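Local coordinates for protein L-talarate/galactarate dehydratase (PDB 2PP0) that catalyses the magnesium-dependent dehydration of L-talarate and galactarate to 5-keto-4-deoxy-D-glucarate, and also epimerises L-talarate to galactarate, at residues Glu74-Ser79 with Leu139-Ala144; Leu248-Glu253 with Ser295-Pro300; Asp301-Gly306 with Glu332-Leu337; Arg323-His328 with Ala339-Glu344; Pro355-Gln360 with Phe378-Gln383. All coordinates share one frame; numbering follows the deposited sequence.

Contact 1 (Glu74-Ser79 with Leu139-Ala144)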
# COMPACT_ATOMS: atom_id res chain seq x y z
N GLU B 74 -22.00 1.59 5.29
CA GLU B 74 -21.84 2.79 6.08
C GLU B 74 -20.40 2.93 6.56
O GLU B 74 -19.73 1.94 6.84
CB GLU B 74 -22.84 2.71 7.25
CG GLU B 74 -22.48 3.46 8.51
CD GLU B 74 -21.45 2.74 9.36
OE1 GLU B 74 -21.58 1.51 9.56
OE2 GLU B 74 -20.51 3.41 9.83
N GLY B 75 -19.92 4.17 6.63
CA GLY B 75 -18.56 4.40 7.09
C GLY B 75 -18.48 5.66 7.93
O GLY B 75 -19.22 6.61 7.70
N VAL B 76 -17.60 5.65 8.92
CA VAL B 76 -17.43 6.81 9.78
C VAL B 76 -15.94 7.07 10.02
O VAL B 76 -15.15 6.13 10.13
CB VAL B 76 -18.14 6.60 11.14
CG1 VAL B 76 -17.48 5.46 11.90
CG2 VAL B 76 -18.10 7.88 11.96
N GLY B 77 -15.57 8.34 10.08
CA GLY B 77 -14.18 8.71 10.30
C GLY B 77 -14.12 10.11 10.88
O GLY B 77 -15.13 10.82 10.90
N PHE B 78 -12.95 10.53 11.35
CA PHE B 78 -12.84 11.87 11.93
C PHE B 78 -11.43 12.42 11.92
O PHE B 78 -10.46 11.69 11.73
CB PHE B 78 -13.35 11.85 13.38
CG PHE B 78 -12.44 11.11 14.33
CD1 PHE B 78 -11.37 11.75 14.94
CD2 PHE B 78 -12.65 9.75 14.59
CE1 PHE B 78 -10.50 11.06 15.79
CE2 PHE B 78 -11.79 9.05 15.44
CZ PHE B 78 -10.72 9.70 16.04
N SER B 79 -11.34 13.74 12.12
CA SER B 79 -10.07 14.43 12.22
C SER B 79 -10.27 15.34 13.43
O SER B 79 -11.35 15.35 14.03
CB SER B 79 -9.74 15.25 10.96
OG SER B 79 -10.67 16.29 10.73
N LEU B 139 -14.06 6.21 4.42
CA LEU B 139 -14.05 5.32 3.26
C LEU B 139 -13.29 4.03 3.58
O LEU B 139 -13.69 2.96 3.13
CB LEU B 139 -13.43 6.02 2.05
CG LEU B 139 -14.27 7.15 1.45
CD1 LEU B 139 -13.52 7.76 0.27
CD2 LEU B 139 -15.63 6.60 1.00
N TRP B 140 -12.21 4.12 4.35
CA TRP B 140 -11.47 2.92 4.74
C TRP B 140 -12.30 2.08 5.72
O TRP B 140 -12.27 0.84 5.68
CB TRP B 140 -10.13 3.28 5.38
CG TRP B 140 -9.04 3.51 4.38
CD1 TRP B 140 -8.56 4.72 3.93
CD2 TRP B 140 -8.30 2.51 3.67
NE1 TRP B 140 -7.57 4.52 3.00
CE2 TRP B 140 -7.39 3.17 2.82
CE3 TRP B 140 -8.33 1.10 3.68
CZ2 TRP B 140 -6.51 2.48 1.98
CZ3 TRP B 140 -7.45 0.41 2.85
CH2 TRP B 140 -6.55 1.10 2.01
N ASP B 141 -13.03 2.77 6.60
CA ASP B 141 -13.90 2.12 7.59
C ASP B 141 -14.96 1.32 6.82
O ASP B 141 -15.23 0.16 7.14
CB ASP B 141 -14.58 3.19 8.46
CG ASP B 141 -15.56 2.60 9.47
OD1 ASP B 141 -15.15 1.82 10.36
OD2 ASP B 141 -16.76 2.94 9.38
N MET B 142 -15.52 1.94 5.79
CA MET B 142 -16.54 1.31 4.96
C MET B 142 -15.99 0.09 4.21
O MET B 142 -16.62 -0.98 4.21
CB MET B 142 -17.11 2.31 3.94
CG MET B 142 -18.17 1.71 2.99
SD MET B 142 -18.78 2.81 1.69
CE MET B 142 -19.89 3.79 2.67
N LYS B 143 -14.83 0.24 3.58
CA LYS B 143 -14.25 -0.87 2.83
C LYS B 143 -13.97 -2.08 3.71
O LYS B 143 -14.19 -3.22 3.29
CB LYS B 143 -12.97 -0.45 2.10
CG LYS B 143 -12.35 -1.59 1.32
CD LYS B 143 -11.23 -1.15 0.40
CE LYS B 143 -11.75 -0.39 -0.80
NZ LYS B 143 -10.65 -0.15 -1.78
N ALA B 144 -13.49 -1.84 4.93
CA ALA B 144 -13.20 -2.93 5.86
C ALA B 144 -14.50 -3.64 6.23
O ALA B 144 -14.58 -4.87 6.21
CB ALA B 144 -12.53 -2.39 7.12
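In the N-terminal capping domain, Gly75 and Val76 of strand 74-79 lie against Asp141 and Met142 of helix 139-144, the segment axes approaching to 5.9 Å at 143°. The one hydrogen bond across the contact runs from Val76 N to Asp141 OD2, 2.9 Å long with an N-H...O angle of 154°. The amide comes from above the carboxylate plane and not within it. CG of Asp141 stands anti to its backbone N (chi1 177°), which carries the carboxylate over the strand backbone; OD2 also lies 3.3 Å from Gly75 CA and 3.6 Å from Val76 CG1. Strand 74-81 is an outer strand of an antiparallel sheet, paired along its other edge with strand 57-69, so the carboxylate takes up an amide on the helix side. Gly75 brings only its backbone to the helix, and its CA comes within 4.3 Å of Met142 CA. The Met142 chain turns at its last torsion, setting CE 4.0 Å from Gly75 N. Glu74 OE2 sits 3.8 Å from Asp141 OD2; Lys145 NZ forms salt bridges with both oxygens, which probably offsets their repulsion. The other oxygen, Asp141 OD1, accepts from Leu376 N.

Contact 2 (Leu248-Glu253 with Ser295-Pro300)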
# COMPACT_ATOMS: atom_id res chain seq x y z
N LEU B 248 15.69 5.43 28.53
CA LEU B 248 14.41 5.75 27.92
C LEU B 248 14.16 5.03 26.60
O LEU B 248 15.09 4.71 25.87
CB LEU B 248 14.32 7.26 27.68
CG LEU B 248 14.46 8.17 28.90
CD1 LEU B 248 14.48 9.63 28.47
CD2 LEU B 248 13.31 7.91 29.86
N ILE B 249 12.89 4.78 26.30
CA ILE B 249 12.51 4.13 25.05
C ILE B 249 12.80 5.14 23.93
O ILE B 249 13.21 4.76 22.84
CB ILE B 249 11.01 3.75 25.02
CG1 ILE B 249 10.72 2.72 26.11
CG2 ILE B 249 10.64 3.20 23.65
CD1 ILE B 249 11.55 1.44 25.99
N TRP B 250 12.58 6.42 24.22
CA TRP B 250 12.85 7.47 23.25
C TRP B 250 12.73 8.88 23.83
O TRP B 250 12.20 9.08 24.92
CB TRP B 250 11.91 7.35 22.03
CG TRP B 250 10.46 7.76 22.25
CD1 TRP B 250 10.00 8.98 22.69
CD2 TRP B 250 9.30 6.96 22.00
NE1 TRP B 250 8.63 8.98 22.73
CE2 TRP B 250 8.17 7.76 22.31
CE3 TRP B 250 9.10 5.65 21.55
CZ2 TRP B 250 6.86 7.29 22.17
CZ3 TRP B 250 7.79 5.18 21.41
CH2 TRP B 250 6.69 6.00 21.73
N ILE B 251 13.27 9.85 23.10
CA ILE B 251 13.18 11.27 23.48
C ILE B 251 12.41 11.87 22.31
O ILE B 251 12.90 11.90 21.18
CB ILE B 251 14.57 11.94 23.57
CG1 ILE B 251 15.37 11.32 24.72
CG2 ILE B 251 14.42 13.44 23.80
CD1 ILE B 251 16.83 11.73 24.76
N GLU B 252 11.20 12.33 22.58
CA GLU B 252 10.34 12.86 21.54
C GLU B 252 10.40 14.37 21.37
O GLU B 252 10.54 15.11 22.33
CB GLU B 252 8.90 12.42 21.83
CG GLU B 252 7.87 12.84 20.79
CD GLU B 252 6.50 12.29 21.12
OE1 GLU B 252 6.42 11.37 21.96
OE2 GLU B 252 5.50 12.76 20.53
N GLU B 253 10.30 14.81 20.12
CA GLU B 253 10.31 16.22 19.79
C GLU B 253 11.25 17.09 20.63
O GLU B 253 10.80 18.01 21.32
CB GLU B 253 8.89 16.79 19.88
CG GLU B 253 7.98 16.30 18.78
CD GLU B 253 6.87 17.28 18.47
OE1 GLU B 253 6.01 17.51 19.34
OE2 GLU B 253 6.86 17.83 17.34
N SER B 295 14.89 10.93 12.70
CA SER B 295 14.55 10.17 13.89
C SER B 295 14.54 8.64 13.77
O SER B 295 14.42 8.09 12.68
CB SER B 295 13.18 10.63 14.40
OG SER B 295 12.18 10.41 13.41
N ASP B 296 14.64 7.99 14.92
CA ASP B 296 14.63 6.54 15.04
C ASP B 296 13.19 6.03 15.05
O ASP B 296 12.90 4.93 14.58
CB ASP B 296 15.35 6.15 16.34
CG ASP B 296 16.77 6.68 16.39
OD1 ASP B 296 17.61 6.19 15.61
OD2 ASP B 296 17.05 7.60 17.19
N PHE B 297 12.29 6.85 15.59
CA PHE B 297 10.86 6.54 15.63
C PHE B 297 10.14 7.61 14.82
O PHE B 297 10.39 8.81 15.00
CB PHE B 297 10.30 6.59 17.06
CG PHE B 297 10.58 5.36 17.89
CD1 PHE B 297 11.81 5.19 18.51
CD2 PHE B 297 9.60 4.39 18.05
CE1 PHE B 297 12.06 4.06 19.29
CE2 PHE B 297 9.84 3.26 18.83
CZ PHE B 297 11.08 3.09 19.45
N VAL B 298 9.26 7.19 13.92
CA VAL B 298 8.49 8.12 13.11
C VAL B 298 7.10 8.18 13.73
O VAL B 298 6.45 7.14 13.92
CB VAL B 298 8.41 7.64 11.64
CG1 VAL B 298 7.53 8.58 10.82
CG2 VAL B 298 9.81 7.58 11.04
N GLN B 299 6.64 9.39 14.04
CA GLN B 299 5.34 9.56 14.68
C GLN B 299 4.30 10.32 13.87
O GLN B 299 4.01 11.49 14.14
CB GLN B 299 5.54 10.24 16.03
CG GLN B 299 6.50 9.47 16.92
CD GLN B 299 6.79 10.19 18.21
OE1 GLN B 299 7.39 11.27 18.22
NE2 GLN B 299 6.36 9.60 19.32
N PRO B 300 3.72 9.66 12.87
CA PRO B 300 2.71 10.33 12.06
C PRO B 300 1.35 10.33 12.76
O PRO B 300 1.13 9.58 13.72
CB PRO B 300 2.73 9.54 10.76
CG PRO B 300 3.01 8.14 11.23
CD PRO B 300 4.01 8.31 12.35
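Trp250 reaches across to Phe297 and Gln299, and its side chain can be followed outward from CB, which touches Phe297 CD1 at 4.1 Å. CG occupies the crowded position between backbone N and carbonyl carbon (chi1 74°), and the indole thereby swings toward segment 295-300. Its six-membered ring presents an edge to the face of Phe297 in a tilted edge-to-face pair, planes 54° apart: CE3 stands over the centre of the phenyl ring, 3.7 Å from Phe297 CE2, with CZ3 close behind. Ile249 CG2 adds a looser apolar touch at Phe297 CZ. The two segments carry strands 251-252 and 297-298 of the modified TIM barrel typical of the enolase superfamily, with strand 274-276 between them, so these side chains pack across the neighbouring strand. Farther out on the indole, CZ2 lies 3.7 Å from Gln299 NE2, the two side chains meeting tip to tip. On the five-membered ring, Trp250 NE1 makes a weak bond of 3.3 Å to Glu252 OE1. Gln299 NE2 donates to that same oxygen at 3.2 Å, nearly straight at 163°, approaching from far above the carboxylate plane while the acceptor stays in the amide plane. Glu252 is a magnesium ligand, as are Asp226 and Glu278, and the bond from Gln299 with the weak one from Trp250 is consistent with second-shell positioning. Lys195 NZ, of the substrate site, forms a salt bridge with Glu252 OE1 as well.

Contact 3 (Asp301-Gly306 with Glu332-Leu337)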
# COMPACT_ATOMS: atom_id res chain seq x y z
N ASP B 301 0.47 11.20 12.29
CA ASP B 301 -0.87 11.37 12.85
C ASP B 301 -1.79 11.31 11.64
O ASP B 301 -1.78 12.21 10.81
CB ASP B 301 -0.92 12.75 13.53
CG ASP B 301 -2.26 13.04 14.18
OD1 ASP B 301 -3.29 12.94 13.49
OD2 ASP B 301 -2.27 13.40 15.38
N ALA B 302 -2.57 10.23 11.52
CA ALA B 302 -3.45 10.09 10.36
C ALA B 302 -4.36 11.30 10.15
O ALA B 302 -4.47 11.82 9.04
CB ALA B 302 -4.28 8.81 10.47
N PRO B 303 -5.04 11.76 11.21
CA PRO B 303 -5.91 12.93 11.01
C PRO B 303 -5.12 14.12 10.44
O PRO B 303 -5.54 14.75 9.48
CB PRO B 303 -6.44 13.20 12.42
CG PRO B 303 -6.56 11.80 12.99
CD PRO B 303 -5.25 11.17 12.55
N ARG B 304 -3.94 14.37 11.01
CA ARG B 304 -3.10 15.49 10.58
C ARG B 304 -2.44 15.41 9.22
O ARG B 304 -2.22 16.45 8.59
CB ARG B 304 -2.03 15.75 11.62
CG ARG B 304 -2.53 16.50 12.82
CD ARG B 304 -1.39 17.00 13.66
NE ARG B 304 -1.89 17.84 14.75
CZ ARG B 304 -1.39 17.82 15.98
NH1 ARG B 304 -0.39 17.00 16.27
NH2 ARG B 304 -1.91 18.60 16.92
N VAL B 305 -2.11 14.21 8.76
CA VAL B 305 -1.44 14.08 7.47
C VAL B 305 -2.39 13.91 6.29
O VAL B 305 -1.94 13.79 5.15
CB VAL B 305 -0.44 12.89 7.45
CG1 VAL B 305 0.55 13.04 8.60
CG2 VAL B 305 -1.18 11.56 7.54
N GLY B 306 -3.69 13.89 6.55
CA GLY B 306 -4.62 13.74 5.45
C GLY B 306 -5.42 12.44 5.43
O GLY B 306 -6.14 12.20 4.47
N GLU B 332 -7.90 5.17 18.40
CA GLU B 332 -9.06 4.52 17.79
C GLU B 332 -8.78 4.21 16.32
O GLU B 332 -9.35 3.27 15.75
CB GLU B 332 -10.29 5.42 17.91
CG GLU B 332 -10.80 5.66 19.35
CD GLU B 332 -9.87 6.51 20.21
OE1 GLU B 332 -9.00 7.22 19.65
OE2 GLU B 332 -10.01 6.47 21.45
N VAL B 333 -7.90 5.00 15.71
CA VAL B 333 -7.53 4.78 14.32
C VAL B 333 -6.14 4.17 14.22
O VAL B 333 -5.91 3.22 13.46
CB VAL B 333 -7.53 6.11 13.53
CG1 VAL B 333 -7.03 5.86 12.11
CG2 VAL B 333 -8.94 6.71 13.50
N HIS B 334 -5.20 4.70 14.99
CA HIS B 334 -3.83 4.21 14.94
C HIS B 334 -3.60 2.78 15.44
O HIS B 334 -2.57 2.19 15.15
CB HIS B 334 -2.90 5.18 15.68
CG HIS B 334 -2.89 6.56 15.11
ND1 HIS B 334 -2.80 6.81 13.76
CD2 HIS B 334 -2.96 7.77 15.71
CE1 HIS B 334 -2.81 8.11 13.54
NE2 HIS B 334 -2.91 8.72 14.71
N LEU B 335 -4.55 2.23 16.19
CA LEU B 335 -4.39 0.85 16.66
C LEU B 335 -4.33 -0.06 15.44
O LEU B 335 -3.49 -0.96 15.36
CB LEU B 335 -5.55 0.42 17.56
CG LEU B 335 -5.59 -1.07 17.95
CD1 LEU B 335 -4.40 -1.42 18.81
CD2 LEU B 335 -6.88 -1.38 18.69
N HIS B 336 -5.21 0.19 14.49
CA HIS B 336 -5.29 -0.60 13.26
C HIS B 336 -4.08 -0.41 12.37
O HIS B 336 -3.56 -1.36 11.80
CB HIS B 336 -6.55 -0.23 12.48
CG HIS B 336 -7.82 -0.50 13.22
ND1 HIS B 336 -8.37 -1.76 13.32
CD2 HIS B 336 -8.63 0.32 13.93
CE1 HIS B 336 -9.46 -1.71 14.07
NE2 HIS B 336 -9.64 -0.46 14.45
N LEU B 337 -3.63 0.84 12.24
CA LEU B 337 -2.49 1.16 11.41
C LEU B 337 -1.19 0.61 11.99
O LEU B 337 -0.35 0.08 11.26
CB LEU B 337 -2.38 2.69 11.22
CG LEU B 337 -3.62 3.34 10.58
CD1 LEU B 337 -3.44 4.86 10.50
CD2 LEU B 337 -3.82 2.76 9.20
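Val333 opens the contact from helix 332-337, its CG1 lying 4.4 Å from Ala302 CB on the short, weakly bonded helical turn 302-305. That turn follows a barrel strand of the enolase-superfamily C-terminal domain and starts at Asp301, the residue credited with raising the basicity of the active-site histidine. Next along the helix, His334 has its CG anti to the carbonyl carbon (chi1 -60°), and the imidazole extends across to the start of the turn. Its edge points at the Ala302 backbone N, near the ring plane, and its tip meets the Pro303 ring end to end. The imidazole may be turned over in the model, so its individual atoms cannot be matched to donors or acceptors; Phe311 of helix 308-320 also meets the ring. Asp301 touches this histidine chiefly through its CA, because its own CB points away from the helix. Its OD2 is engaged by His328 ND1, forming the Asp-His pair of the active site, and by Tyr80 OH, while its other oxygen, less surely placed, caps Arg304 N. Gly306 closes the turn in a Schellman motif with positive phi (113°). One helical turn beyond Val333, Leu337 completes the apolar patch with its CD1 4.0 Å from Ala302 CB.

Contact 4 (Arg323-His328 with Ala339-Glu344)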
# COMPACT_ATOMS: atom_id res chain seq x y z
N ARG B 323 12.99 2.36 10.31
CA ARG B 323 12.57 3.08 11.50
C ARG B 323 11.38 2.42 12.19
O ARG B 323 10.62 1.68 11.56
CB ARG B 323 12.17 4.52 11.13
CG ARG B 323 13.17 5.24 10.25
CD ARG B 323 14.55 5.31 10.90
NE ARG B 323 15.46 6.16 10.13
CZ ARG B 323 16.73 6.37 10.46
NH1 ARG B 323 17.25 5.80 11.53
NH2 ARG B 323 17.48 7.18 9.71
N LYS B 324 11.21 2.70 13.48
CA LYS B 324 10.09 2.17 14.24
C LYS B 324 8.93 3.15 14.09
O LYS B 324 9.13 4.30 13.70
CB LYS B 324 10.44 2.05 15.73
CG LYS B 324 11.55 1.05 16.06
CD LYS B 324 11.10 -0.39 15.84
CE LYS B 324 12.11 -1.38 16.41
NZ LYS B 324 12.34 -1.17 17.87
N LEU B 325 7.72 2.69 14.42
CA LEU B 325 6.54 3.53 14.32
C LEU B 325 5.87 3.73 15.67
O LEU B 325 5.73 2.80 16.46
CB LEU B 325 5.53 2.91 13.35
CG LEU B 325 4.31 3.77 13.02
CD1 LEU B 325 4.73 4.88 12.06
CD2 LEU B 325 3.21 2.93 12.40
N ALA B 326 5.46 4.97 15.94
CA ALA B 326 4.76 5.31 17.18
C ALA B 326 3.82 6.46 16.84
O ALA B 326 4.14 7.63 17.08
CB ALA B 326 5.75 5.72 18.26
N PRO B 327 2.64 6.13 16.28
CA PRO B 327 1.62 7.11 15.89
C PRO B 327 1.20 8.00 17.06
O PRO B 327 1.24 7.60 18.22
CB PRO B 327 0.45 6.24 15.41
CG PRO B 327 1.11 4.96 14.98
CD PRO B 327 2.15 4.75 16.06
N HIS B 328 0.79 9.22 16.73
CA HIS B 328 0.38 10.16 17.77
C HIS B 328 -1.13 10.26 17.94
O HIS B 328 -1.87 10.38 16.96
CB HIS B 328 0.95 11.55 17.45
CG HIS B 328 0.30 12.65 18.22
ND1 HIS B 328 -0.76 13.38 17.73
CD2 HIS B 328 0.55 13.14 19.46
CE1 HIS B 328 -1.14 14.27 18.63
NE2 HIS B 328 -0.36 14.14 19.69
N ALA B 339 -0.94 -1.94 13.97
CA ALA B 339 -1.03 -3.39 13.91
C ALA B 339 -0.48 -3.89 12.57
O ALA B 339 0.10 -4.98 12.48
CB ALA B 339 -2.49 -3.84 14.07
N ALA B 340 -0.67 -3.08 11.53
CA ALA B 340 -0.22 -3.44 10.19
C ALA B 340 1.25 -3.09 9.92
O ALA B 340 1.77 -3.42 8.86
CB ALA B 340 -1.10 -2.75 9.16
N TYR B 341 1.92 -2.45 10.87
CA TYR B 341 3.32 -2.08 10.67
C TYR B 341 4.23 -3.30 10.87
O TYR B 341 4.07 -4.05 11.83
CB TYR B 341 3.72 -0.96 11.64
CG TYR B 341 4.99 -0.23 11.25
CD1 TYR B 341 5.04 0.54 10.09
CD2 TYR B 341 6.14 -0.33 12.02
CE1 TYR B 341 6.22 1.18 9.70
CE2 TYR B 341 7.33 0.30 11.64
CZ TYR B 341 7.36 1.05 10.47
OH TYR B 341 8.53 1.64 10.08
N PRO B 342 5.20 -3.51 9.96
CA PRO B 342 6.11 -4.65 10.05
C PRO B 342 7.01 -4.71 11.28
O PRO B 342 7.24 -5.79 11.82
CB PRO B 342 6.89 -4.57 8.74
CG PRO B 342 6.91 -3.11 8.45
CD PRO B 342 5.49 -2.70 8.77
N LEU B 343 7.53 -3.57 11.73
CA LEU B 343 8.39 -3.57 12.92
C LEU B 343 7.52 -3.29 14.15
O LEU B 343 6.46 -2.67 14.04
CB LEU B 343 9.50 -2.52 12.78
CG LEU B 343 10.42 -2.72 11.57
CD1 LEU B 343 11.57 -1.73 11.63
CD2 LEU B 343 10.97 -4.15 11.56
N GLU B 344 7.95 -3.76 15.32
CA GLU B 344 7.18 -3.59 16.56
C GLU B 344 6.97 -2.11 16.90
O GLU B 344 7.92 -1.38 17.17
CB GLU B 344 7.90 -4.32 17.71
CG GLU B 344 7.07 -4.58 18.98
CD GLU B 344 6.07 -5.73 18.84
OE1 GLU B 344 6.41 -6.75 18.22
OE2 GLU B 344 4.95 -5.62 19.38
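Tyr341 lays one ring face on Leu325, where barrel strand 324-325 meets the loop after helix 331-339. This is a beta-alpha-beta unit of the enolase-superfamily barrel: the chain leaves strand 324-325, passes catalytic His328 and the helix, and returns to strand 346-349, whose Trp346 is backbone-bonded to Leu325. Leu325 CB stands over the centre of the phenol, 3.6 Å from the ring centroid and 13° off the normal, a CH-pi contact. From the same residue, CD2 reaches the inner part of the ring, 3.8 Å from Tyr341 CG. Pro342 CD lies over the opposite face, so the ring is sandwiched between a strand side chain and its own successor. Tyr341 CG is anti to the backbone N (chi1 -163°), which directs the ring from the loop toward the strand and brings OH to Arg323 O. The phenol donates this hydrogen bond at 2.6 Å, from above the carbonyl plane, while the carbonyl oxygen sits at the ring edge. Lys324 and Leu343 cross at about a right angle, Lys324 CD being 4.1 Å from Leu343 CB and 3.6 Å from Glu344 O. Leu343 CD1 closes against the phenol's acceptor, 3.5 Å from Arg323 O.

Contact 5 (Pro355-Gln360 with Phe378-Gln383)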
# COMPACT_ATOMS: atom_id res chain seq x y z
N PRO B 355 -15.47 8.96 25.50
CA PRO B 355 -16.90 9.29 25.46
C PRO B 355 -17.54 9.53 24.09
O PRO B 355 -18.76 9.59 23.98
CB PRO B 355 -16.99 10.52 26.37
CG PRO B 355 -15.64 11.15 26.24
CD PRO B 355 -14.72 9.97 26.26
N LEU B 356 -16.74 9.65 23.04
CA LEU B 356 -17.29 9.88 21.71
C LEU B 356 -17.85 8.61 21.10
O LEU B 356 -18.67 8.65 20.18
CB LEU B 356 -16.22 10.44 20.76
CG LEU B 356 -15.70 11.86 20.97
CD1 LEU B 356 -14.68 12.16 19.88
CD2 LEU B 356 -16.85 12.87 20.91
N PHE B 357 -17.40 7.47 21.61
CA PHE B 357 -17.82 6.18 21.08
C PHE B 357 -18.53 5.28 22.09
O PHE B 357 -18.31 5.36 23.29
CB PHE B 357 -16.60 5.46 20.52
CG PHE B 357 -15.78 6.31 19.59
CD1 PHE B 357 -16.27 6.68 18.35
CD2 PHE B 357 -14.52 6.75 19.97
CE1 PHE B 357 -15.52 7.49 17.49
CE2 PHE B 357 -13.76 7.56 19.13
CZ PHE B 357 -14.26 7.93 17.88
N ASN B 358 -19.38 4.40 21.57
CA ASN B 358 -20.12 3.47 22.40
C ASN B 358 -19.22 2.34 22.89
O ASN B 358 -19.44 1.78 23.97
CB ASN B 358 -21.29 2.89 21.61
CG ASN B 358 -22.38 3.91 21.36
OD1 ASN B 358 -22.99 3.93 20.30
ND2 ASN B 358 -22.62 4.76 22.34
N GLU B 359 -18.20 2.01 22.10
CA GLU B 359 -17.28 0.93 22.43
C GLU B 359 -15.95 1.42 22.99
O GLU B 359 -15.49 2.51 22.66
CB GLU B 359 -17.03 0.07 21.19
CG GLU B 359 -18.30 -0.35 20.44
CD GLU B 359 -18.81 0.70 19.46
OE1 GLU B 359 -18.30 1.84 19.49
OE2 GLU B 359 -19.71 0.38 18.67
N GLN B 360 -15.32 0.60 23.84
CA GLN B 360 -14.04 0.94 24.43
C GLN B 360 -13.03 -0.16 24.10
O GLN B 360 -13.41 -1.33 23.96
CB GLN B 360 -14.17 1.06 25.96
CG GLN B 360 -15.19 2.10 26.44
CD GLN B 360 -14.92 3.50 25.89
OE1 GLN B 360 -13.78 3.98 25.90
NE2 GLN B 360 -15.97 4.16 25.41
N PHE B 378 -15.90 1.23 15.97
CA PHE B 378 -16.51 2.20 16.88
C PHE B 378 -17.76 2.80 16.28
O PHE B 378 -17.85 2.98 15.06
CB PHE B 378 -15.52 3.34 17.18
CG PHE B 378 -14.34 2.93 18.04
CD1 PHE B 378 -14.49 2.72 19.40
CD2 PHE B 378 -13.07 2.78 17.48
CE1 PHE B 378 -13.41 2.37 20.20
CE2 PHE B 378 -11.98 2.44 18.27
CZ PHE B 378 -12.14 2.23 19.63
N THR B 379 -18.74 3.10 17.13
CA THR B 379 -19.98 3.73 16.67
C THR B 379 -20.11 5.02 17.48
O THR B 379 -19.75 5.06 18.66
CB THR B 379 -21.22 2.85 16.91
OG1 THR B 379 -21.37 2.59 18.31
CG2 THR B 379 -21.09 1.54 16.15
N LEU B 380 -20.62 6.07 16.85
CA LEU B 380 -20.79 7.36 17.52
C LEU B 380 -21.81 7.29 18.65
O LEU B 380 -22.93 6.81 18.46
CB LEU B 380 -21.21 8.42 16.51
CG LEU B 380 -20.17 8.76 15.44
CD1 LEU B 380 -20.77 9.69 14.41
CD2 LEU B 380 -18.94 9.39 16.10
N SER B 381 -21.41 7.76 19.82
CA SER B 381 -22.26 7.76 21.01
C SER B 381 -23.23 8.93 20.99
O SER B 381 -23.12 9.83 20.14
CB SER B 381 -21.40 7.90 22.26
OG SER B 381 -20.90 9.22 22.33
N GLU B 382 -24.17 8.93 21.93
CA GLU B 382 -25.15 10.00 22.03
C GLU B 382 -24.42 11.27 22.48
O GLU B 382 -24.77 12.37 22.06
CB GLU B 382 -26.24 9.63 23.05
CG GLU B 382 -27.27 10.72 23.31
CD GLU B 382 -27.89 11.28 22.04
OE1 GLU B 382 -28.17 10.49 21.12
OE2 GLU B 382 -28.11 12.51 21.98
N GLN B 383 -23.40 11.10 23.31
CA GLN B 383 -22.62 12.23 23.81
C GLN B 383 -21.93 12.99 22.67
O GLN B 383 -21.76 14.21 22.76
CB GLN B 383 -21.56 11.74 24.80
CG GLN B 383 -20.81 12.87 25.48
CD GLN B 383 -21.74 13.77 26.28
OE1 GLN B 383 -22.39 13.33 27.22
NE2 GLN B 383 -21.81 15.04 25.90
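Glu359 and Thr379 are joined by a short polar bond: Thr379 N donates to Glu359 OE1 at 2.7 Å, meeting the carboxylate on its syn side. The Glu359 chain bends at chi2 (84°), folding its carboxylate back onto the threonine. Thr379 OG1 lies 2.8 Å from Glu359 OE2 and 2.9 Å from Asn358 OD1, two acceptors competing for its one proton. At the other end, Ser381 grips two successive carbonyls. Its OG donates to Pro355 O at 2.7 Å, in the carbonyl plane, and its N to Leu356 O at 2.9 Å, almost straight at 173°. Ser381 is the N-cap residue of helix 382-386, its OG also bonded to Ala384 N. Asn358 N, bonded to Thr379 O at 3.0 Å, completes a single antiparallel beta bridge that makes Phe357 and Leu380 a non-hydrogen-bonded pair. The two segments thus join a loop beyond barrel strand 346-349 to the chain heading for strand 388-395, which returns to the N-terminal domain's sheet. Beyond these bonds, the rings of Phe357 and Phe378 meet obliquely, centroids 4.9 Å apart and planes at 39°. Phe378 CG covers one face of Phe357 toward the rim and Leu356 CB the opposite one, while Glu332 of helix 331-339 packs on both phenylalanines. Leu380 CD2 adds a looser touch, 4.2 Å from Phe357 CE1. Backbone bonds fix the register here, whereas the Glu359 carboxylate, met by an amide and a hydroxyl of one residue, probably has its charge partly offset by the amide donor.

Contacts 2, 3 and 4 belong to the barrel, contact 1 to the N-terminal capping domain, against which contact 5 packs. Contacts 2 and 4 sit on neighbouring strands, with Val298 N 2.9 Å from Lys324 O, a probable backbone hydrogen bond. Contacts 3 and 4 alternate and meet at the active site, where Asp301 OD2 lies 2.8 Å from His328 ND1. Contact 2 supplies the magnesium ligand Glu252, its centre about 17 Å from that of contact 3. Contact 1 packs on contact 3 through Ser79 and Pro303, and on contact 5 where Phe78 CE2 is 3.7 Å from Phe357 CZ. Glu332 links contact 3 to contact 5, whereas contacts 2 and 5 have centres about 30 Å apart.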